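Local structure of heat shock protein 16 (Schizosaccharomyces pombe, 3W1Z) at the interface of chains A and B and the interface of chains A and C. The protein forms a 16-subunit assembly of the small heat shock protein family and probably acts as a chaperone that binds unfolded proteins. Residues are numbered along the deposited sequence; one frame, centred on the assembly and turned at random. Chains: chain A/B/C, Heat shock protein 16.

Contact 1: the interface of chains A and B. Residues chain A 29-31, 34; chain B 93-94, 96.
The carboxylate of A:Glu34 lies in plane against the NE/NH2 edge of the B:Arg96 guanidinium, a worked example of how a flat ion pair can join two irregular segments. The two planes are nearly coplanar. The better of the two pairings is a salt bridge and hydrogen bond from the terminal nitrogen NH2 of B:Arg96 to OE2 of A:Glu34, 2.9 Å long. It is nearly straight, 170° at the hydrogen, and enters on the syn lone pair of OE2. Beside it, NE of B:Arg96 makes a weak bond to OE1 of A:Glu34 at 3.3 Å. The strong bond, with the weak one alongside it, should limit rotation of the two groups.

The guanidinium is also flanked on its faces. On one, the CD1 methyl of A:Ile31 comes within 3.5 Å of CZ of B:Arg96, set toward the rim rather than over the centre. On the opposite face lies the amide end of A:Asn29, likewise offset toward the rim. Its oxygen OD1 stands 3.1 Å from the backbone O of B:Glu94. As modelled, two acceptors face each other, so the placement of the A:Asn29 amide is doubtful; turned over, it could donate through ND2.

The B:Arg96 chain runs extended from CG to NE, and a final turn about the NE bond (chi4 86°) swings the guanidinium across that line, presenting its NE/NH2 edge to the carboxylate. A:Glu34 places CG between its backbone N and carbonyl carbon (chi1 46°) and then extends, meeting the arginine at about a right angle.

In the fold, the chain A residues occupy a loop before strand 39-43, while B:Glu94 and B:Arg96 follow strand 90-93 of chain B, in the connection leading toward strand 98-105.

Contact 2: the interface of chains A and C. Residues chain A 53-56, 121-122; chain C 53-55, 121-122.
A:Gly56 N donates to the backbone carbonyl O of C:Asn121, a 2.7 Å hydrogen bond that is close to straight, with 167° at the hydrogen. The donor approaches tilted 21° from the carbonyl plane. The acceptor belongs to the Asn-Gly turn of the A-x-x-x-N-G-x-L motif, a signature of the alpha-crystallin domain; the donor belongs to a Leu-Pro-Gly segment just after strand 47-53. The interface as a whole is two-fold symmetric, and it illustrates how one short segment can be used twice when copies of a protein pair.

The rings of the two prolines cross obliquely, with CB of A:Pro55 3.8 Å from CD of C:Pro55. Each ring also rests against the glutamate of the other chain: CG of A:Pro55 is 3.7 Å from the carboxyl carbon CD of C:Glu53, and CG of C:Pro55 meets CD of A:Glu53 at the same separation. In both glutamates CG is anti to the carbonyl carbon (chi1 -69° in A:Glu53) and the chain then extends, so that the aliphatic stem as well as the carboxylate lies alongside the proline.

The two Asn-Gly turns also meet, with CA of A:Gly122 4.0 Å from CA of C:Gly122. Asparagine and glycine both have left-handed backbone torsions, shaping the tight hairpin between strands 116-120 and 123-129. A water molecule links the turns at one side: it lies 2.8 Å from A:Gly122 N and 2.9 Å from OD1 of C:Asn121, bridging a backbone amide of one chain to the side-chain amide of the other.

Contact 1: the interface of chains A and B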
ATOM      1  N   ASN A  29      21.324  12.477 -16.312  1.00 79.75           N
ATOM      2  CA  ASN A  29      21.938  13.423 -15.376  1.00 80.29           C
ATOM      3  C   ASN A  29      20.917  13.793 -14.304  1.00 87.60           C
ATOM      4  O   ASN A  29      21.209  14.540 -13.374  1.00 84.31           O
ATOM      5  CB  ASN A  29      22.461  14.670 -16.099  1.00 58.96           C
ATOM      6  CG  ASN A  29      23.466  15.452 -15.276  1.00 62.83           C
ATOM      7  OD1 ASN A  29      24.422  14.893 -14.746  1.00 58.37           O
ATOM      8  ND2 ASN A  29      23.252  16.762 -15.171  1.00 62.53           N
ATOM      9  N   GLN A  30      19.709  13.262 -14.477  1.00 84.28           N
ATOM     10  CA  GLN A  30      18.529  13.647 -13.728  1.00 88.00           C
ATOM     11  C   GLN A  30      18.661  13.425 -12.230  1.00 87.15           C
ATOM     12  O   GLN A  30      18.883  14.384 -11.490  1.00 87.41           O
ATOM     13  CB  GLN A  30      17.327  12.875 -14.287  1.00 87.10           C
ATOM     14  CG  GLN A  30      15.981  13.288 -13.745  1.00 87.45           C
ATOM     15  CD  GLN A  30      14.841  12.836 -14.637  1.00 92.85           C
ATOM     16  OE1 GLN A  30      15.057  12.345 -15.746  1.00 99.65           O
ATOM     17  NE2 GLN A  30      13.620  13.008 -14.158  1.00 84.20           N
ATOM     18  N   ILE A  31      18.564  12.156 -11.818  1.00 88.30           N
ATOM     19  CA  ILE A  31      18.599  11.738 -10.410  1.00 88.19           C
ATOM     20  C   ILE A  31      18.007  12.833  -9.530  1.00 84.62           C
ATOM     21  O   ILE A  31      18.712  13.441  -8.729  1.00 78.64           O
ATOM     22  CB  ILE A  31      20.005  11.310  -9.965  1.00 81.59           C
ATOM     23  CG1 ILE A  31      20.628  10.396 -11.026  1.00 84.63           C
ATOM     24  CG2 ILE A  31      19.948  10.587  -8.623  1.00 73.27           C
ATOM     25  CD1 ILE A  31      21.908   9.729 -10.597  1.00 72.64           C
ATOM     26  N   GLU A  34      19.132  16.690  -6.910  1.00 57.45           N
ATOM     27  CA  GLU A  34      20.503  17.184  -6.771  1.00 57.49           C
ATOM     28  C   GLU A  34      20.620  18.692  -6.986  1.00 46.36           C
ATOM     29  O   GLU A  34      19.712  19.323  -7.528  1.00 33.53           O
ATOM     30  CB  GLU A  34      21.491  16.407  -7.642  1.00 57.56           C
ATOM     31  CG  GLU A  34      21.060  16.162  -9.068  1.00 52.83           C
ATOM     32  CD  GLU A  34      22.057  15.290  -9.800  1.00 64.61           C
ATOM     33  OE1 GLU A  34      23.227  15.233  -9.367  1.00 61.76           O
ATOM     34  OE2 GLU A  34      21.671  14.650 -10.796  1.00 75.02           O
TER
ATOM     35  N   SER B  93      28.271  19.514 -18.910  1.00 31.93           N
ATOM     36  CA  SER B  93      28.662  18.646 -17.802  1.00 29.79           C
ATOM     37  C   SER B  93      27.593  17.640 -17.387  1.00 29.58           C
ATOM     38  O   SER B  93      26.558  18.003 -16.828  1.00 27.66           O
ATOM     39  CB  SER B  93      29.025  19.497 -16.585  1.00 23.57           C
ATOM     40  OG  SER B  93      28.610  18.864 -15.387  1.00 30.26           O
ATOM     41  N   GLU B  94      27.855  16.369 -17.684  1.00 26.63           N
ATOM     42  CA  GLU B  94      27.101  15.249 -17.121  1.00 24.56           C
ATOM     43  C   GLU B  94      27.763  14.472 -15.978  1.00 33.65           C
ATOM     44  O   GLU B  94      27.169  13.540 -15.433  1.00 31.85           O
ATOM     45  CB  GLU B  94      26.677  14.310 -18.238  1.00 21.68           C
ATOM     46  CG  GLU B  94      25.785  14.992 -19.241  1.00 18.72           C
ATOM     47  CD  GLU B  94      25.415  14.090 -20.381  1.00 22.21           C
ATOM     48  OE1 GLU B  94      26.059  13.031 -20.539  1.00 27.55           O
ATOM     49  OE2 GLU B  94      24.475  14.439 -21.125  1.00 30.17           O
ATOM     50  N   ARG B  96      29.767  13.402 -12.413  1.00 46.71           N
ATOM     51  CA  ARG B  96      29.770  13.644 -10.979  1.00 44.89           C
ATOM     52  C   ARG B  96      31.139  13.339 -10.392  1.00 46.92           C
ATOM     53  O   ARG B  96      31.724  12.290 -10.659  1.00 45.83           O
ATOM     54  CB  ARG B  96      28.703  12.793 -10.295  1.00 43.70           C
ATOM     55  CG  ARG B  96      27.305  13.068 -10.805  1.00 51.65           C
ATOM     56  CD  ARG B  96      26.257  12.274 -10.049  1.00 52.37           C
ATOM     57  NE  ARG B  96      24.921  12.597 -10.535  1.00 62.49           N
ATOM     58  CZ  ARG B  96      24.346  12.006 -11.575  1.00 67.22           C
ATOM     59  NH1 ARG B  96      24.983  11.050 -12.234  1.00 66.97           N
ATOM     60  NH2 ARG B  96      23.128  12.370 -11.954  1.00 66.41           N
TER

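Contact 2: the interface of chains A and C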
ATOM      1  N   GLU A  53      19.755  31.670  -8.384  1.00 21.45           N
ATOM      2  CA  GLU A  53      19.460  31.555  -6.961  1.00 23.11           C
ATOM      3  C   GLU A  53      20.573  30.804  -6.241  1.00 19.70           C
ATOM      4  O   GLU A  53      20.868  29.655  -6.565  1.00 18.14           O
ATOM      5  CB  GLU A  53      18.125  30.843  -6.738  1.00 18.34           C
ATOM      6  CG  GLU A  53      16.908  31.639  -7.175  1.00 17.77           C
ATOM      7  CD  GLU A  53      15.611  30.903  -6.904  1.00 19.92           C
ATOM      8  OE1 GLU A  53      15.668  29.791  -6.338  1.00 21.82           O
ATOM      9  OE2 GLU A  53      14.538  31.431  -7.260  1.00 20.56           O
ATOM     10  N   LEU A  54      21.188  31.462  -5.264  1.00 19.19           N
ATOM     11  CA  LEU A  54      22.253  30.849  -4.479  1.00 20.17           C
ATOM     12  C   LEU A  54      22.099  31.178  -2.996  1.00 31.06           C
ATOM     13  O   LEU A  54      22.925  31.895  -2.432  1.00 32.12           O
ATOM     14  CB  LEU A  54      23.620  31.330  -4.975  1.00 28.26           C
ATOM     15  CG  LEU A  54      24.050  30.929  -6.389  1.00 26.94           C
ATOM     16  CD1 LEU A  54      25.276  31.714  -6.826  1.00 23.90           C
ATOM     17  CD2 LEU A  54      24.322  29.437  -6.456  1.00 25.25           C
ATOM     18  N   PRO A  55      21.040  30.656  -2.357  1.00 28.38           N
ATOM     19  CA  PRO A  55      20.819  30.956  -0.938  1.00 29.79           C
ATOM     20  C   PRO A  55      21.880  30.320  -0.043  1.00 36.44           C
ATOM     21  O   PRO A  55      22.258  29.167  -0.253  1.00 33.43           O
ATOM     22  CB  PRO A  55      19.447  30.335  -0.661  1.00 22.16           C
ATOM     23  CG  PRO A  55      19.324  29.240  -1.661  1.00 24.95           C
ATOM     24  CD  PRO A  55      20.018  29.738  -2.893  1.00 24.55           C
ATOM     25  N   GLY A  56      22.359  31.078   0.940  1.00 32.68           N
ATOM     26  CA  GLY A  56      23.337  30.576   1.888  1.00 34.83           C
ATOM     27  C   GLY A  56      24.742  30.472   1.328  1.00 29.70           C
ATOM     28  O   GLY A  56      25.568  29.717   1.839  1.00 36.92           O
ATOM     29  N   ASN A 121      20.869  39.115  -1.453  1.00 36.97           N
ATOM     30  CA  ASN A 121      19.845  38.224  -0.909  1.00 30.52           C
ATOM     31  C   ASN A 121      19.921  36.807  -1.465  1.00 23.86           C
ATOM     32  O   ASN A 121      18.894  36.177  -1.719  1.00 21.41           O
ATOM     33  CB  ASN A 121      18.445  38.802  -1.135  1.00 31.35           C
ATOM     34  CG  ASN A 121      18.240  40.124  -0.427  1.00 44.24           C
ATOM     35  OD1 ASN A 121      18.728  40.329   0.684  1.00 44.61           O
ATOM     36  ND2 ASN A 121      17.516  41.033  -1.070  1.00 32.05           N
ATOM     37  N   GLY A 122      21.138  36.312  -1.655  1.00 26.79           N
ATOM     38  CA  GLY A 122      21.341  34.976  -2.184  1.00 31.41           C
ATOM     39  C   GLY A 122      21.000  34.869  -3.657  1.00 29.88           C
ATOM     40  O   GLY A 122      20.959  33.774  -4.214  1.00 27.01           O
TER
ATOM     41  N   GLU C  53      15.722  28.576   3.018  1.00 33.93           N
ATOM     42  CA  GLU C  53      16.295  29.177   1.818  1.00 26.66           C
ATOM     43  C   GLU C  53      15.335  30.169   1.172  1.00 25.16           C
ATOM     44  O   GLU C  53      14.259  29.796   0.702  1.00 24.74           O
ATOM     45  CB  GLU C  53      16.696  28.098   0.812  1.00 14.66           C
ATOM     46  CG  GLU C  53      17.853  27.227   1.270  1.00 25.43           C
ATOM     47  CD  GLU C  53      18.258  26.200   0.231  1.00 31.03           C
ATOM     48  OE1 GLU C  53      17.473  25.961  -0.710  1.00 29.02           O
ATOM     49  OE2 GLU C  53      19.364  25.633   0.356  1.00 29.53           O
ATOM     50  N   LEU C  54      15.734  31.437   1.154  1.00 24.70           N
ATOM     51  CA  LEU C  54      14.910  32.495   0.578  1.00 26.46           C
ATOM     52  C   LEU C  54      15.712  33.405  -0.354  1.00 24.80           C
ATOM     53  O   LEU C  54      15.889  34.589  -0.062  1.00 23.50           O
ATOM     54  CB  LEU C  54      14.277  33.332   1.693  1.00 24.42           C
ATOM     55  CG  LEU C  54      13.344  32.612   2.668  1.00 26.40           C
ATOM     56  CD1 LEU C  54      12.910  33.547   3.789  1.00 31.17           C
ATOM     57  CD2 LEU C  54      12.135  32.056   1.934  1.00 22.60           C
ATOM     58  N   PRO C  55      16.203  32.858  -1.480  1.00 28.70           N
ATOM     59  CA  PRO C  55      16.962  33.688  -2.423  1.00 27.49           C
ATOM     60  C   PRO C  55      16.069  34.691  -3.149  1.00 21.12           C
ATOM     61  O   PRO C  55      14.967  34.343  -3.569  1.00 25.80           O
ATOM     62  CB  PRO C  55      17.528  32.664  -3.409  1.00 27.27           C
ATOM     63  CG  PRO C  55      16.550  31.547  -3.382  1.00 20.01           C
ATOM     64  CD  PRO C  55      16.043  31.476  -1.968  1.00 16.79           C
ATOM     65  N   ASN C 121      22.384  36.461   3.037  1.00 43.37           N
ATOM     66  CA  ASN C 121      22.630  35.768   1.772  1.00 37.19           C
ATOM     67  C   ASN C 121      21.509  34.820   1.354  1.00 31.99           C
ATOM     68  O   ASN C 121      21.765  33.697   0.920  1.00 35.31           O
ATOM     69  CB  ASN C 121      23.967  35.027   1.813  1.00 36.48           C
ATOM     70  CG  ASN C 121      25.142  35.958   2.037  1.00 41.25           C
ATOM     71  OD1 ASN C 121      25.119  37.115   1.620  1.00 46.10           O
ATOM     72  ND2 ASN C 121      26.176  35.456   2.702  1.00 49.59           N
ATOM     73  N   GLY C 122      20.270  35.277   1.494  1.00 31.32           N
ATOM     74  CA  GLY C 122      19.120  34.488   1.094  1.00 31.94           C
ATOM     75  C   GLY C 122      18.811  33.339   2.033  1.00 32.85           C
ATOM     76  O   GLY C 122      17.891  32.561   1.786  1.00 30.47           O
TER
HETATM   77  O   HOH W   1      23.575  37.469  -0.799  1.00 39.62           O

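Contact 1 and contact 2 have centres about 22 Å apart and share no residues, yet chain A takes part in both and so bridges chains B and C. The segments it uses differ: contact 1 draws on a loop before strand 39-43, contact 2 on the end of strand 47-53 and the hairpin turn before strand 123-129. The modes differ as well, a charged side-chain pairing in an interface that is not an exact two-fold against a two-fold contact of backbone, proline and glutamate stems. Such separate surfaces are consistent with chain A joining neighbours in the 16-mer.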